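Long-range contact in ferritin light chain (PDB 1Z6O), which stores iron in soluble, non-toxic form as part of a secreted cage of twelve light and twelve heavy chains, the light chain probably aiding nucleation of the mineral core: residues A45-A59 / F76-I90. Sequence-based numbering, arbitrary orientation.
Sequences AKLHLERSYDYLLSA and FKKLSDEAWSKTIDI
Close antiparallel helix packing, buried and with one flank covered by a heavy chain, joins A45-A59 to F76-I90, their axes 7.7 Å apart at closest approach and 160° between directions. Small residues permit this closeness: the CB atoms of S52 and A83 meet at 3.7 Å, and S80 OG donates a 2.7 Å hydrogen bond to S52 O. That donor stands above the carbonyl plane, on the face opposite L56 N, so two donors grip one oxygen. These are the first two long helices of the ferritin four-helix bundle. H48 enters as a knob among A83, K86, T87 and I90, its ND1 hydrogen-bonded to Y44 O. L79 CB makes a CH-pi contact over one face of the Y55 ring, 4.0 Å from its centroid, as does S58 CB over the F76 ring, 3.6 Å from that centroid. F76 holds CG anti to its carbonyl carbon (chi1 -80°), which brings the ring edge to Y55 CD2. With an alanine in its place, S58 CB and the Y55 rim would probably lose their aromatic partner, opening a gap beside Y116. L49 CD1 touches W84 CZ3 at 3.6 Å, and W84 NE1 is hydrogen-bonded to S65 OG of the heavy chain.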
ATOM      1  N   ALA A  45     -53.110   0.812   3.872  1.00 16.25           N
ATOM      2  CA  ALA A  45     -52.153  -0.130   4.464  1.00 16.55           C
ATOM      3  C   ALA A  45     -52.775  -1.526   4.364  1.00 19.19           C
ATOM      4  O   ALA A  45     -52.101  -2.509   4.064  1.00 16.54           O
ATOM      5  CB  ALA A  45     -51.898   0.214   5.938  1.00 16.15           C
ATOM      6  N   LYS A  46     -54.074  -1.602   4.619  1.00 17.55           N
ATOM      7  CA  LYS A  46     -54.788  -2.873   4.569  1.00 20.09           C
ATOM      8  C   LYS A  46     -54.785  -3.465   3.158  1.00 17.82           C
ATOM      9  O   LYS A  46     -54.647  -4.681   2.986  1.00 17.30           O
ATOM     10  CB  LYS A  46     -56.223  -2.663   5.059  1.00 21.07           C
ATOM     11  CG  LYS A  46     -57.112  -3.896   4.988  1.00 29.83           C
ATOM     12  CD  LYS A  46     -58.522  -3.541   5.453  1.00 40.60           C
ATOM     13  CE  LYS A  46     -59.522  -4.605   5.053  1.00 55.14           C
ATOM     14  NZ  LYS A  46     -60.888  -4.238   5.510  1.00 74.22           N
ATOM     15  N   LEU A  47     -54.944  -2.614   2.149  1.00 16.85           N
ATOM     16  CA  LEU A  47     -54.927  -3.098   0.764  1.00 17.45           C
ATOM     17  C   LEU A  47     -53.535  -3.653   0.426  1.00 17.83           C
ATOM     18  O   LEU A  47     -53.419  -4.706  -0.207  1.00 16.98           O
ATOM     19  CB  LEU A  47     -55.291  -1.962  -0.208  1.00 18.67           C
ATOM     20  CG  LEU A  47     -55.296  -2.295  -1.711  1.00 20.81           C
ATOM     21  CD1 LEU A  47     -56.274  -3.440  -2.007  1.00 19.94           C
ATOM     22  CD2 LEU A  47     -55.695  -1.037  -2.496  1.00 20.09           C
ATOM     23  N   HIS A  48     -52.477  -2.958   0.844  1.00 15.03           N
ATOM     24  CA  HIS A  48     -51.128  -3.457   0.566  1.00 16.62           C
ATOM     25  C   HIS A  48     -50.890  -4.775   1.292  1.00 18.25           C
ATOM     26  O   HIS A  48     -50.249  -5.674   0.763  1.00 16.42           O
ATOM     27  CB  HIS A  48     -50.046  -2.455   1.002  1.00 14.40           C
ATOM     28  CG  HIS A  48     -49.809  -1.352   0.014  1.00 17.11           C
ATOM     29  ND1 HIS A  48     -50.579  -0.209  -0.029  1.00 15.33           N
ATOM     30  CD2 HIS A  48     -48.895  -1.231  -0.982  1.00 16.55           C
ATOM     31  CE1 HIS A  48     -50.149   0.572  -1.008  1.00 18.18           C
ATOM     32  NE2 HIS A  48     -49.128  -0.027  -1.602  1.00 17.60           N
ATOM     33  N   LEU A  49     -51.401  -4.885   2.512  1.00 15.65           N
ATOM     34  CA  LEU A  49     -51.212  -6.110   3.290  1.00 16.05           C
ATOM     35  C   LEU A  49     -51.860  -7.298   2.578  1.00 17.83           C
ATOM     36  O   LEU A  49     -51.249  -8.359   2.417  1.00 17.86           O
ATOM     37  CB  LEU A  49     -51.826  -5.926   4.687  1.00 15.62           C
ATOM     38  CG  LEU A  49     -51.813  -7.138   5.627  1.00 21.21           C
ATOM     39  CD1 LEU A  49     -50.372  -7.647   5.823  1.00 18.03           C
ATOM     40  CD2 LEU A  49     -52.429  -6.721   6.971  1.00 21.49           C
ATOM     41  N   GLU A  50     -53.104  -7.118   2.149  1.00 16.74           N
ATOM     42  CA  GLU A  50     -53.823  -8.174   1.445  1.00 18.28           C
ATOM     43  C   GLU A  50     -53.117  -8.524   0.143  1.00 21.18           C
ATOM     44  O   GLU A  50     -52.936  -9.701  -0.176  1.00 17.10           O
ATOM     45  CB  GLU A  50     -55.267  -7.730   1.146  1.00 20.51           C
ATOM     46  CG  GLU A  50     -56.056  -7.462   2.430  1.00 28.23           C
ATOM     47  CD  GLU A  50     -57.394  -6.757   2.199  1.00 41.25           C
ATOM     48  OE1 GLU A  50     -57.550  -6.066   1.163  1.00 33.57           O
ATOM     49  OE2 GLU A  50     -58.279  -6.880   3.078  1.00 37.48           O
ATOM     50  N   ARG A  51     -52.721  -7.513  -0.622  1.00 16.63           N
ATOM     51  CA  ARG A  51     -52.041  -7.802  -1.879  1.00 17.85           C
ATOM     52  C   ARG A  51     -50.683  -8.463  -1.661  1.00 17.93           C
ATOM     53  O   ARG A  51     -50.278  -9.287  -2.485  1.00 17.40           O
ATOM     54  CB  ARG A  51     -51.860  -6.534  -2.727  1.00 18.36           C
ATOM     55  CG  ARG A  51     -53.156  -5.976  -3.294  1.00 20.80           C
ATOM     56  CD  ARG A  51     -53.914  -7.011  -4.132  1.00 22.65           C
ATOM     57  NE  ARG A  51     -55.124  -6.418  -4.702  1.00 21.41           N
ATOM     58  CZ  ARG A  51     -56.241  -7.087  -4.961  1.00 30.25           C
ATOM     59  NH1 ARG A  51     -56.317  -8.388  -4.705  1.00 25.87           N
ATOM     60  NH2 ARG A  51     -57.291  -6.448  -5.466  1.00 24.39           N
ATOM     61  N   SER A  52     -49.975  -8.124  -0.575  1.00 15.85           N
ATOM     62  CA  SER A  52     -48.673  -8.759  -0.367  1.00 16.25           C
ATOM     63  C   SER A  52     -48.849 -10.270  -0.285  1.00 19.18           C
ATOM     64  O   SER A  52     -48.062 -11.022  -0.863  1.00 16.69           O
ATOM     65  CB  SER A  52     -47.949  -8.241   0.898  1.00 16.56           C
ATOM     66  OG  SER A  52     -48.560  -8.679   2.099  1.00 27.04           O
ATOM     67  N   TYR A  53     -49.881 -10.723   0.420  1.00 16.20           N
ATOM     68  CA  TYR A  53     -50.116 -12.159   0.526  1.00 18.27           C
ATOM     69  C   TYR A  53     -50.688 -12.760  -0.770  1.00 17.76           C
ATOM     70  O   TYR A  53     -50.398 -13.911  -1.085  1.00 19.59           O
ATOM     71  CB  TYR A  53     -50.983 -12.471   1.767  1.00 16.54           C
ATOM     72  CG  TYR A  53     -50.119 -12.557   3.017  1.00 18.19           C
ATOM     73  CD1 TYR A  53     -50.172 -11.577   4.020  1.00 17.13           C
ATOM     74  CD2 TYR A  53     -49.214 -13.607   3.172  1.00 17.38           C
ATOM     75  CE1 TYR A  53     -49.337 -11.653   5.151  1.00 18.55           C
ATOM     76  CE2 TYR A  53     -48.380 -13.689   4.286  1.00 18.74           C
ATOM     77  CZ  TYR A  53     -48.447 -12.718   5.268  1.00 20.63           C
ATOM     78  OH  TYR A  53     -47.630 -12.845   6.366  1.00 20.07           O
ATOM     79  N   ASP A  54     -51.470 -11.998  -1.538  1.00 17.83           N
ATOM     80  CA  ASP A  54     -51.960 -12.513  -2.831  1.00 18.57           C
ATOM     81  C   ASP A  54     -50.740 -12.765  -3.741  1.00 18.80           C
ATOM     82  O   ASP A  54     -50.631 -13.799  -4.400  1.00 17.47           O
ATOM     83  CB  ASP A  54     -52.859 -11.496  -3.564  1.00 19.02           C
ATOM     84  CG  ASP A  54     -54.224 -11.326  -2.917  1.00 29.72           C
ATOM     85  OD1 ASP A  54     -54.695 -12.275  -2.263  1.00 25.08           O
ATOM     86  OD2 ASP A  54     -54.833 -10.243  -3.083  1.00 24.29           O
ATOM     87  N   TYR A  55     -49.833 -11.794  -3.797  1.00 15.57           N
ATOM     88  CA  TYR A  55     -48.637 -11.927  -4.634  1.00 16.49           C
ATOM     89  C   TYR A  55     -47.760 -13.084  -4.148  1.00 18.95           C
ATOM     90  O   TYR A  55     -47.128 -13.779  -4.946  1.00 17.13           O
ATOM     91  CB  TYR A  55     -47.826 -10.623  -4.609  1.00 14.35           C
ATOM     92  CG  TYR A  55     -48.540  -9.446  -5.260  1.00 15.90           C
ATOM     93  CD1 TYR A  55     -48.346  -8.154  -4.788  1.00 16.79           C
ATOM     94  CD2 TYR A  55     -49.380  -9.630  -6.366  1.00 17.51           C
ATOM     95  CE1 TYR A  55     -48.967  -7.055  -5.399  1.00 16.47           C
ATOM     96  CE2 TYR A  55     -50.008  -8.534  -6.990  1.00 21.52           C
ATOM     97  CZ  TYR A  55     -49.788  -7.252  -6.495  1.00 20.21           C
ATOM     98  OH  TYR A  55     -50.372  -6.152  -7.094  1.00 23.00           O
ATOM     99  N   LEU A  56     -47.703 -13.274  -2.835  1.00 16.21           N
ATOM    100  CA  LEU A  56     -46.904 -14.363  -2.286  1.00 16.91           C
ATOM    101  C   LEU A  56     -47.451 -15.707  -2.782  1.00 18.18           C
ATOM    102  O   LEU A  56     -46.682 -16.609  -3.123  1.00 17.96           O
ATOM    103  CB  LEU A  56     -46.922 -14.311  -0.749  1.00 19.49           C
ATOM    104  CG  LEU A  56     -46.091 -15.416  -0.082  1.00 27.40           C
ATOM    105  CD1 LEU A  56     -44.630 -15.228  -0.471  1.00 30.86           C
ATOM    106  CD2 LEU A  56     -46.231 -15.346   1.433  1.00 26.61           C
ATOM    107  N   LEU A  57     -48.774 -15.848  -2.829  1.00 15.92           N
ATOM    108  CA  LEU A  57     -49.375 -17.096  -3.306  1.00 18.16           C
ATOM    109  C   LEU A  57     -49.098 -17.294  -4.799  1.00 21.10           C
ATOM    110  O   LEU A  57     -48.902 -18.421  -5.244  1.00 16.52           O
ATOM    111  CB  LEU A  57     -50.886 -17.118  -3.026  1.00 17.65           C
ATOM    112  CG  LEU A  57     -51.242 -17.149  -1.525  1.00 22.54           C
ATOM    113  CD1 LEU A  57     -52.757 -17.060  -1.359  1.00 23.33           C
ATOM    114  CD2 LEU A  57     -50.708 -18.427  -0.877  1.00 20.58           C
ATOM    115  N   SER A  58     -49.096 -16.215  -5.580  1.00 17.22           N
ATOM    116  CA  SER A  58     -48.766 -16.346  -7.003  1.00 16.90           C
ATOM    117  C   SER A  58     -47.301 -16.771  -7.136  1.00 16.79           C
ATOM    118  O   SER A  58     -46.969 -17.598  -7.985  1.00 17.77           O
ATOM    119  CB  SER A  58     -48.969 -15.021  -7.754  1.00 17.29           C
ATOM    120  OG  SER A  58     -50.348 -14.747  -7.924  1.00 19.64           O
ATOM    121  N   ALA A  59     -46.420 -16.202  -6.312  1.00 15.04           N
ATOM    122  CA  ALA A  59     -45.006 -16.577  -6.375  1.00 17.38           C
ATOM    123  C   ALA A  59     -44.862 -18.074  -6.078  1.00 22.56           C
ATOM    124  O   ALA A  59     -44.070 -18.773  -6.719  1.00 18.02           O
ATOM    125  CB  ALA A  59     -44.186 -15.764  -5.368  1.00 16.95           C
ATOM    126  N   PHE A  76     -43.346 -12.028  -8.855  1.00 15.44           N
ATOM    127  CA  PHE A  76     -44.364 -11.940  -7.812  1.00 15.76           C
ATOM    128  C   PHE A  76     -43.795 -11.834  -6.410  1.00 16.69           C
ATOM    129  O   PHE A  76     -44.377 -11.181  -5.550  1.00 17.05           O
ATOM    130  CB  PHE A  76     -45.327 -13.122  -7.899  1.00 15.08           C
ATOM    131  CG  PHE A  76     -46.364 -12.951  -8.963  1.00 18.58           C
ATOM    132  CD1 PHE A  76     -46.275 -13.645 -10.168  1.00 17.89           C
ATOM    133  CD2 PHE A  76     -47.414 -12.048  -8.777  1.00 17.39           C
ATOM    134  CE1 PHE A  76     -47.223 -13.439 -11.183  1.00 20.95           C
ATOM    135  CE2 PHE A  76     -48.367 -11.835  -9.778  1.00 20.24           C
ATOM    136  CZ  PHE A  76     -48.267 -12.534 -10.985  1.00 21.01           C
ATOM    137  N   LYS A  77     -42.655 -12.468  -6.177  1.00 14.91           N
ATOM    138  CA  LYS A  77     -42.034 -12.397  -4.862  1.00 16.89           C
ATOM    139  C   LYS A  77     -41.602 -10.950  -4.592  1.00 20.12           C
ATOM    140  O   LYS A  77     -41.728 -10.435  -3.473  1.00 17.83           O
ATOM    141  CB  LYS A  77     -40.835 -13.348  -4.819  1.00 20.39           C
ATOM    142  CG  LYS A  77     -39.996 -13.256  -3.557  1.00 25.98           C
ATOM    143  CD  LYS A  77     -40.797 -13.570  -2.318  1.00 40.58           C
ATOM    144  CE  LYS A  77     -39.867 -13.609  -1.108  1.00 54.91           C
ATOM    145  NZ  LYS A  77     -40.629 -13.563   0.152  1.00 66.15           N
ATOM    146  N   LYS A  78     -41.096 -10.283  -5.622  1.00 17.05           N
ATOM    147  CA  LYS A  78     -40.681  -8.891  -5.469  1.00 19.53           C
ATOM    148  C   LYS A  78     -41.905  -8.002  -5.191  1.00 17.74           C
ATOM    149  O   LYS A  78     -41.854  -7.120  -4.331  1.00 18.04           O
ATOM    150  CB  LYS A  78     -39.954  -8.416  -6.727  1.00 21.16           C
ATOM    151  CG  LYS A  78     -39.505  -6.965  -6.652  1.00 34.64           C
ATOM    152  CD  LYS A  78     -38.633  -6.591  -7.843  1.00 49.27           C
ATOM    153  CE  LYS A  78     -38.174  -5.141  -7.749  1.00 60.51           C
ATOM    154  NZ  LYS A  78     -37.318  -4.750  -8.905  1.00 71.86           N
ATOM    155  N   LEU A  79     -42.995  -8.218  -5.921  1.00 16.18           N
ATOM    156  CA  LEU A  79     -44.225  -7.451  -5.683  1.00 18.19           C
ATOM    157  C   LEU A  79     -44.726  -7.692  -4.252  1.00 19.55           C
ATOM    158  O   LEU A  79     -45.212  -6.771  -3.590  1.00 17.72           O
ATOM    159  CB  LEU A  79     -45.327  -7.866  -6.665  1.00 16.50           C
ATOM    160  CG  LEU A  79     -45.138  -7.447  -8.131  1.00 21.11           C
ATOM    161  CD1 LEU A  79     -46.338  -7.928  -8.947  1.00 21.18           C
ATOM    162  CD2 LEU A  79     -45.004  -5.924  -8.227  1.00 23.07           C
ATOM    163  N   SER A  80     -44.628  -8.936  -3.787  1.00 15.19           N
ATOM    164  CA  SER A  80     -45.063  -9.276  -2.428  1.00 15.56           C
ATOM    165  C   SER A  80     -44.202  -8.577  -1.377  1.00 16.64           C
ATOM    166  O   SER A  80     -44.727  -7.962  -0.438  1.00 16.22           O
ATOM    167  CB  SER A  80     -44.982 -10.796  -2.200  1.00 17.20           C
ATOM    168  OG  SER A  80     -45.348 -11.111  -0.858  1.00 17.46           O
ATOM    169  N   ASP A  81     -42.880  -8.675  -1.525  1.00 15.48           N
ATOM    170  CA  ASP A  81     -41.965  -8.047  -0.572  1.00 18.24           C
ATOM    171  C   ASP A  81     -42.163  -6.531  -0.539  1.00 19.92           C
ATOM    172  O   ASP A  81     -42.120  -5.915   0.529  1.00 18.40           O
ATOM    173  CB  ASP A  81     -40.494  -8.338  -0.922  1.00 20.27           C
ATOM    174  CG  ASP A  81     -40.101  -9.810  -0.710  1.00 33.26           C
ATOM    175  OD1 ASP A  81     -40.824 -10.567  -0.017  1.00 28.35           O
ATOM    176  OD2 ASP A  81     -39.037 -10.208  -1.233  1.00 29.00           O
ATOM    177  N   GLU A  82     -42.357  -5.919  -1.702  1.00 17.18           N
ATOM    178  CA  GLU A  82     -42.564  -4.471  -1.736  1.00 20.87           C
ATOM    179  C   GLU A  82     -43.868  -4.071  -1.052  1.00 19.06           C
ATOM    180  O   GLU A  82     -43.905  -3.089  -0.313  1.00 18.39           O
ATOM    181  CB  GLU A  82     -42.555  -3.960  -3.183  1.00 22.32           C
ATOM    182  CG  GLU A  82     -41.214  -4.249  -3.865  1.00 42.81           C
ATOM    183  CD  GLU A  82     -41.125  -3.763  -5.309  1.00 60.28           C
ATOM    184  OE1 GLU A  82     -42.100  -3.946  -6.078  1.00 57.41           O
ATOM    185  OE2 GLU A  82     -40.059  -3.218  -5.679  1.00 58.64           O
ATOM    186  N   ALA A  83     -44.936  -4.825  -1.294  1.00 15.32           N
ATOM    187  CA  ALA A  83     -46.222  -4.512  -0.680  1.00 16.42           C
ATOM    188  C   ALA A  83     -46.169  -4.730   0.842  1.00 17.90           C
ATOM    189  O   ALA A  83     -46.813  -3.999   1.602  1.00 17.21           O
ATOM    190  CB  ALA A  83     -47.331  -5.364  -1.314  1.00 15.90           C
ATOM    191  N   TRP A  84     -45.402  -5.725   1.293  1.00 14.82           N
ATOM    192  CA  TRP A  84     -45.271  -5.981   2.732  1.00 16.72           C
ATOM    193  C   TRP A  84     -44.536  -4.797   3.369  1.00 18.37           C
ATOM    194  O   TRP A  84     -44.936  -4.260   4.405  1.00 16.74           O
ATOM    195  CB  TRP A  84     -44.478  -7.278   2.972  1.00 17.35           C
ATOM    196  CG  TRP A  84     -44.147  -7.528   4.428  1.00 17.45           C
ATOM    197  CD1 TRP A  84     -42.926  -7.391   5.028  1.00 18.04           C
ATOM    198  CD2 TRP A  84     -45.053  -7.958   5.449  1.00 17.34           C
ATOM    199  NE1 TRP A  84     -43.017  -7.716   6.368  1.00 19.02           N
ATOM    200  CE2 TRP A  84     -44.311  -8.066   6.651  1.00 17.13           C
ATOM    201  CE3 TRP A  84     -46.424  -8.272   5.467  1.00 19.46           C
ATOM    202  CZ2 TRP A  84     -44.892  -8.475   7.862  1.00 19.26           C
ATOM    203  CZ3 TRP A  84     -47.003  -8.684   6.672  1.00 24.11           C
ATOM    204  CH2 TRP A  84     -46.233  -8.780   7.852  1.00 23.35           C
ATOM    205  N   SER A  85     -43.448  -4.384   2.735  1.00 16.27           N
ATOM    206  CA  SER A  85     -42.671  -3.264   3.238  1.00 19.00           C
ATOM    207  C   SER A  85     -43.513  -1.972   3.272  1.00 19.49           C
ATOM    208  O   SER A  85     -43.417  -1.181   4.218  1.00 17.70           O
ATOM    209  CB  SER A  85     -41.425  -3.086   2.356  1.00 25.46           C
ATOM    210  OG  SER A  85     -40.705  -1.939   2.744  1.00 44.48           O
ATOM    211  N   LYS A  86     -44.335  -1.755   2.250  1.00 16.06           N
ATOM    212  CA  LYS A  86     -45.186  -0.560   2.207  1.00 18.83           C
ATOM    213  C   LYS A  86     -46.261  -0.606   3.286  1.00 19.48           C
ATOM    214  O   LYS A  86     -46.679   0.430   3.797  1.00 17.21           O
ATOM    215  CB  LYS A  86     -45.869  -0.413   0.842  1.00 18.77           C
ATOM    216  CG  LYS A  86     -44.923   0.006  -0.295  1.00 25.86           C
ATOM    217  CD  LYS A  86     -44.254   1.342  -0.004  1.00 40.99           C
ATOM    218  CE  LYS A  86     -43.329   1.768  -1.154  1.00 53.03           C
ATOM    219  NZ  LYS A  86     -42.601   3.053  -0.894  1.00 46.11           N
ATOM    220  N   THR A  87     -46.733  -1.803   3.611  1.00 16.68           N
ATOM    221  CA  THR A  87     -47.748  -1.944   4.653  1.00 17.51           C
ATOM    222  C   THR A  87     -47.189  -1.361   5.955  1.00 19.42           C
ATOM    223  O   THR A  87     -47.844  -0.571   6.637  1.00 16.71           O
ATOM    224  CB  THR A  87     -48.104  -3.433   4.904  1.00 18.02           C
ATOM    225  OG1 THR A  87     -48.699  -3.988   3.723  1.00 16.95           O
ATOM    226  CG2 THR A  87     -49.104  -3.563   6.062  1.00 17.45           C
ATOM    227  N   ILE A  88     -45.968  -1.756   6.299  1.00 15.25           N
ATOM    228  CA  ILE A  88     -45.360  -1.274   7.531  1.00 16.74           C
ATOM    229  C   ILE A  88     -45.081   0.227   7.459  1.00 18.20           C
ATOM    230  O   ILE A  88     -45.297   0.957   8.430  1.00 16.70           O
ATOM    231  CB  ILE A  88     -44.071  -2.068   7.837  1.00 16.96           C
ATOM    232  CG1 ILE A  88     -44.455  -3.514   8.201  1.00 19.33           C
ATOM    233  CG2 ILE A  88     -43.301  -1.421   9.005  1.00 16.98           C
ATOM    234  CD1 ILE A  88     -43.261  -4.467   8.275  1.00 22.07           C
ATOM    235  N   ASP A  89     -44.619   0.690   6.306  1.00 16.06           N
ATOM    236  CA  ASP A  89     -44.342   2.111   6.130  1.00 16.74           C
ATOM    237  C   ASP A  89     -45.614   2.957   6.306  1.00 16.86           C
ATOM    238  O   ASP A  89     -45.580   4.012   6.941  1.00 14.66           O
ATOM    239  CB  ASP A  89     -43.753   2.377   4.739  1.00 18.03           C
ATOM    240  CG  ASP A  89     -43.220   3.803   4.604  1.00 37.16           C
ATOM    241  OD1 ASP A  89     -43.835   4.627   3.893  1.00 36.24           O
ATOM    242  OD2 ASP A  89     -42.187   4.104   5.236  1.00 43.08           O
ATOM    243  N   ILE A  90     -46.732   2.506   5.745  1.00 15.01           N
ATOM    244  CA  ILE A  90     -47.979   3.271   5.882  1.00 14.28           C
ATOM    245  C   ILE A  90     -48.453   3.276   7.335  1.00 17.12           C
ATOM    246  O   ILE A  90     -48.911   4.299   7.842  1.00 16.04           O
ATOM    247  CB  ILE A  90     -49.090   2.698   4.973  1.00 15.24           C
ATOM    248  CG1 ILE A  90     -48.697   2.889   3.501  1.00 16.76           C
ATOM    249  CG2 ILE A  90     -50.434   3.426   5.243  1.00 14.87           C
ATOM    250  CD1 ILE A  90     -49.501   1.988   2.534  1.00 16.19           C
TER